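Local structure of putative uncharacterized protein PH0242 (Pyrococcus horikoshii, 3VU1) at residues Y248-F253 with S284-D289. The protein is the C-terminal globular domain of an archaeal oligosaccharyltransferase, AglB, a strand-rich protein with a bound calcium ion. Residues are numbered along the deposited sequence; the frame is centred on the assembly and turned at random.
Sequences YEFRPF and SAFGRD. With CA (calcium ion), chain C.
Pro252 O accepts a hydrogen bond from Phe286 N at 2.8 Å (N-H...O angle 164°), and a CA-H...O contact from Ala285 CA meets the same oxygen at 3.5 Å. One residue on, Phe253 and Ala285 form a non-hydrogen-bonded antiparallel pair, their side chains on one face of the sheet. Phe253 CG stands anti to its carbonyl carbon (chi1 -48°), which puts it beside the backbone N, and the ring's CD2 edge meets Ala285 CB at 3.7 Å. Arg288 O also lies at the ring edge, by CE2, and Phe253 CZ touches Arg288 CG at 3.5 Å, while the guanidinium goes on to a salt bridge with Asp78. Toward the start of 248-253, the Phe250 ring lies with Pro252 N over the centre of one face, and its CE1 touches Phe286 CD2 at 3.7 Å; the two rings meet obliquely, centroids 6.0 Å and planes 83° apart. Ala285 O binds the calcium ion at 2.3 Å, alongside Glu76, His319 and Glu322, which ties this strand end to the metal site. The contact thus sits where strand 245-250 hands over to strand 253-262, the neighbour of 275-285, with helix 228-235 against Phe286 and strand 336-356 against Phe253.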
ATOM      1  N   TYR A 248      -7.331  -1.337  -4.824  1.00 28.43           N
ATOM      2  CA  TYR A 248      -7.318  -0.515  -3.606  1.00 25.73           C
ATOM      3  C   TYR A 248      -6.891   0.896  -3.910  1.00 26.87           C
ATOM      4  O   TYR A 248      -5.907   1.097  -4.606  1.00 28.92           O
ATOM      5  CB  TYR A 248      -6.354  -1.092  -2.625  1.00 23.84           C
ATOM      6  CG  TYR A 248      -6.838  -2.361  -1.962  1.00 24.90           C
ATOM      7  CD1 TYR A 248      -6.407  -3.602  -2.414  1.00 23.90           C
ATOM      8  CD2 TYR A 248      -7.738  -2.320  -0.866  1.00 25.35           C
ATOM      9  CE1 TYR A 248      -6.817  -4.768  -1.791  1.00 24.88           C
ATOM     10  CE2 TYR A 248      -8.188  -3.480  -0.250  1.00 23.78           C
ATOM     11  CZ  TYR A 248      -7.707  -4.696  -0.703  1.00 26.19           C
ATOM     12  OH  TYR A 248      -8.109  -5.862  -0.104  1.00 27.36           O
ATOM     13  N   GLU A 249      -7.642   1.883  -3.425  1.00 28.65           N
ATOM     14  CA  GLU A 249      -7.194   3.277  -3.482  1.00 29.65           C
ATOM     15  C   GLU A 249      -6.223   3.486  -2.328  1.00 31.05           C
ATOM     16  O   GLU A 249      -6.438   2.970  -1.207  1.00 31.64           O
ATOM     17  CB  GLU A 249      -8.360   4.224  -3.348  1.00 31.46           C
ATOM     18  CG  GLU A 249      -7.998   5.668  -3.076  1.00 34.61           C
ATOM     19  CD  GLU A 249      -9.236   6.541  -2.826  1.00 39.41           C
ATOM     20  OE1 GLU A 249     -10.256   6.362  -3.516  1.00 40.56           O
ATOM     21  OE2 GLU A 249      -9.202   7.432  -1.945  1.00 42.17           O
ATOM     22  N   PHE A 250      -5.127   4.185  -2.613  1.00 29.95           N
ATOM     23  CA  PHE A 250      -4.138   4.463  -1.592  1.00 29.05           C
ATOM     24  C   PHE A 250      -4.405   5.824  -1.015  1.00 30.93           C
ATOM     25  O   PHE A 250      -4.538   6.802  -1.758  1.00 30.15           O
ATOM     26  CB  PHE A 250      -2.740   4.400  -2.164  1.00 27.36           C
ATOM     27  CG  PHE A 250      -1.648   4.738  -1.183  1.00 25.74           C
ATOM     28  CD1 PHE A 250      -1.401   3.924  -0.070  1.00 25.00           C
ATOM     29  CD2 PHE A 250      -0.821   5.855  -1.401  1.00 23.86           C
ATOM     30  CE1 PHE A 250      -0.366   4.224   0.805  1.00 22.98           C
ATOM     31  CE2 PHE A 250       0.197   6.165  -0.516  1.00 22.55           C
ATOM     32  CZ  PHE A 250       0.434   5.344   0.574  1.00 22.56           C
ATOM     33  N   ARG A 251      -4.511   5.862   0.316  1.00 32.51           N
ATOM     34  CA  ARG A 251      -4.613   7.106   1.052  1.00 31.63           C
ATOM     35  C   ARG A 251      -3.510   7.092   2.059  1.00 31.69           C
ATOM     36  O   ARG A 251      -3.591   6.378   3.071  1.00 32.65           O
ATOM     37  CB  ARG A 251      -5.948   7.195   1.743  1.00 33.89           C
ATOM     38  CG  ARG A 251      -7.117   7.292   0.790  1.00 35.78           C
ATOM     39  CD  ARG A 251      -8.384   6.981   1.537  1.00 37.55           C
ATOM     40  NE  ARG A 251      -9.559   7.274   0.735  1.00 41.74           N
ATOM     41  CZ  ARG A 251     -10.806   7.060   1.142  1.00 39.83           C
ATOM     42  NH1 ARG A 251     -11.045   6.569   2.353  1.00 37.24           N
ATOM     43  NH2 ARG A 251     -11.808   7.377   0.344  1.00 35.71           N
ATOM     44  N   PRO A 252      -2.444   7.840   1.776  1.00 32.55           N
ATOM     45  CA  PRO A 252      -1.273   7.836   2.679  1.00 31.67           C
ATOM     46  C   PRO A 252      -1.626   8.347   4.094  1.00 31.70           C
ATOM     47  O   PRO A 252      -1.073   7.845   5.083  1.00 31.81           O
ATOM     48  CB  PRO A 252      -0.258   8.746   1.977  1.00 31.13           C
ATOM     49  CG  PRO A 252      -1.055   9.559   0.987  1.00 33.78           C
ATOM     50  CD  PRO A 252      -2.297   8.769   0.636  1.00 31.91           C
ATOM     51  N   PHE A 253      -2.547   9.304   4.191  1.00 29.76           N
ATOM     52  CA  PHE A 253      -3.020   9.787   5.509  1.00 31.77           C
ATOM     53  C   PHE A 253      -4.509   9.517   5.706  1.00 31.70           C
ATOM     54  O   PHE A 253      -5.358  10.090   5.046  1.00 30.50           O
ATOM     55  CB  PHE A 253      -2.690  11.272   5.699  1.00 29.35           C
ATOM     56  CG  PHE A 253      -1.278  11.593   5.356  1.00 29.61           C
ATOM     57  CD1 PHE A 253      -0.971  12.299   4.186  1.00 29.77           C
ATOM     58  CD2 PHE A 253      -0.234  11.129   6.162  1.00 28.00           C
ATOM     59  CE1 PHE A 253       0.355  12.575   3.851  1.00 29.08           C
ATOM     60  CE2 PHE A 253       1.084  11.381   5.817  1.00 27.54           C
ATOM     61  CZ  PHE A 253       1.378  12.105   4.657  1.00 27.24           C
ATOM     62  N   SER A 284      -3.955   6.999  10.761  1.00 34.12           N
ATOM     63  CA  SER A 284      -2.914   6.126  10.250  1.00 32.14           C
ATOM     64  C   SER A 284      -2.121   6.835   9.155  1.00 30.01           C
ATOM     65  O   SER A 284      -2.682   7.206   8.130  1.00 32.09           O
ATOM     66  CB  SER A 284      -3.533   4.840   9.737  1.00 32.51           C
ATOM     67  OG  SER A 284      -2.570   4.101   9.035  1.00 34.73           O
ATOM     68  N   ALA A 285      -0.835   7.080   9.397  1.00 28.25           N
ATOM     69  CA  ALA A 285       0.043   7.677   8.379  1.00 27.63           C
ATOM     70  C   ALA A 285       0.975   6.613   7.809  1.00 28.37           C
ATOM     71  O   ALA A 285       1.776   5.995   8.547  1.00 28.05           O
ATOM     72  CB  ALA A 285       0.838   8.850   8.940  1.00 26.11           C
ATOM     73  N   PHE A 286       0.862   6.392   6.503  1.00 27.42           N
ATOM     74  CA  PHE A 286       1.536   5.264   5.876  1.00 29.96           C
ATOM     75  C   PHE A 286       2.809   5.597   5.063  1.00 32.18           C
ATOM     76  O   PHE A 286       2.749   6.061   3.916  1.00 34.38           O
ATOM     77  CB  PHE A 286       0.555   4.458   5.000  1.00 29.29           C
ATOM     78  CG  PHE A 286       1.102   3.120   4.599  1.00 28.51           C
ATOM     79  CD1 PHE A 286       0.907   2.006   5.415  1.00 25.71           C
ATOM     80  CD2 PHE A 286       1.879   2.991   3.439  1.00 26.46           C
ATOM     81  CE1 PHE A 286       1.432   0.781   5.056  1.00 27.04           C
ATOM     82  CE2 PHE A 286       2.418   1.775   3.089  1.00 25.47           C
ATOM     83  CZ  PHE A 286       2.191   0.668   3.898  1.00 27.40           C
ATOM     84  N   GLY A 287       3.967   5.320   5.636  1.00 34.48           N
ATOM     85  CA  GLY A 287       5.206   5.522   4.903  1.00 34.66           C
ATOM     86  C   GLY A 287       5.831   6.902   4.959  1.00 35.75           C
ATOM     87  O   GLY A 287       7.040   7.020   4.774  1.00 41.12           O
ATOM     88  N   ARG A 288       5.038   7.949   5.166  1.00 34.30           N
ATOM     89  CA  ARG A 288       5.609   9.282   5.387  1.00 34.21           C
ATOM     90  C   ARG A 288       4.967  10.056   6.543  1.00 37.49           C
ATOM     91  O   ARG A 288       3.783   9.880   6.854  1.00 39.29           O
ATOM     92  CB  ARG A 288       5.647  10.120   4.097  1.00 30.81           C
ATOM     93  CG  ARG A 288       4.303  10.566   3.580  1.00 32.68           C
ATOM     94  CD  ARG A 288       4.411  11.611   2.473  1.00 32.35           C
ATOM     95  NE  ARG A 288       5.406  11.207   1.481  1.00 34.89           N
ATOM     96  CZ  ARG A 288       6.027  12.025   0.627  1.00 32.09           C
ATOM     97  NH1 ARG A 288       5.752  13.327   0.603  1.00 32.07           N
ATOM     98  NH2 ARG A 288       6.932  11.529  -0.205  1.00 27.43           N
ATOM     99  N   ASP A 289       5.754  10.924   7.172  1.00 39.81           N
ATOM    100  CA  ASP A 289       5.255  11.756   8.268  1.00 38.65           C
ATOM    101  C   ASP A 289       4.199  12.772   7.850  1.00 36.93           C
ATOM    102  O   ASP A 289       4.169  13.220   6.687  1.00 34.97           O
ATOM    103  CB  ASP A 289       6.419  12.486   8.940  1.00 38.03           C
ATOM    104  CG  ASP A 289       7.407  11.536   9.588  1.00 38.98           C
ATOM    105  OD1 ASP A 289       7.032  10.441  10.078  1.00 39.07           O
ATOM    106  OD2 ASP A 289       8.584  11.898   9.602  1.00 42.74           O
TER
HETATM  107 CA    CA C1001       1.934   4.217  10.021  1.00 49.75          CA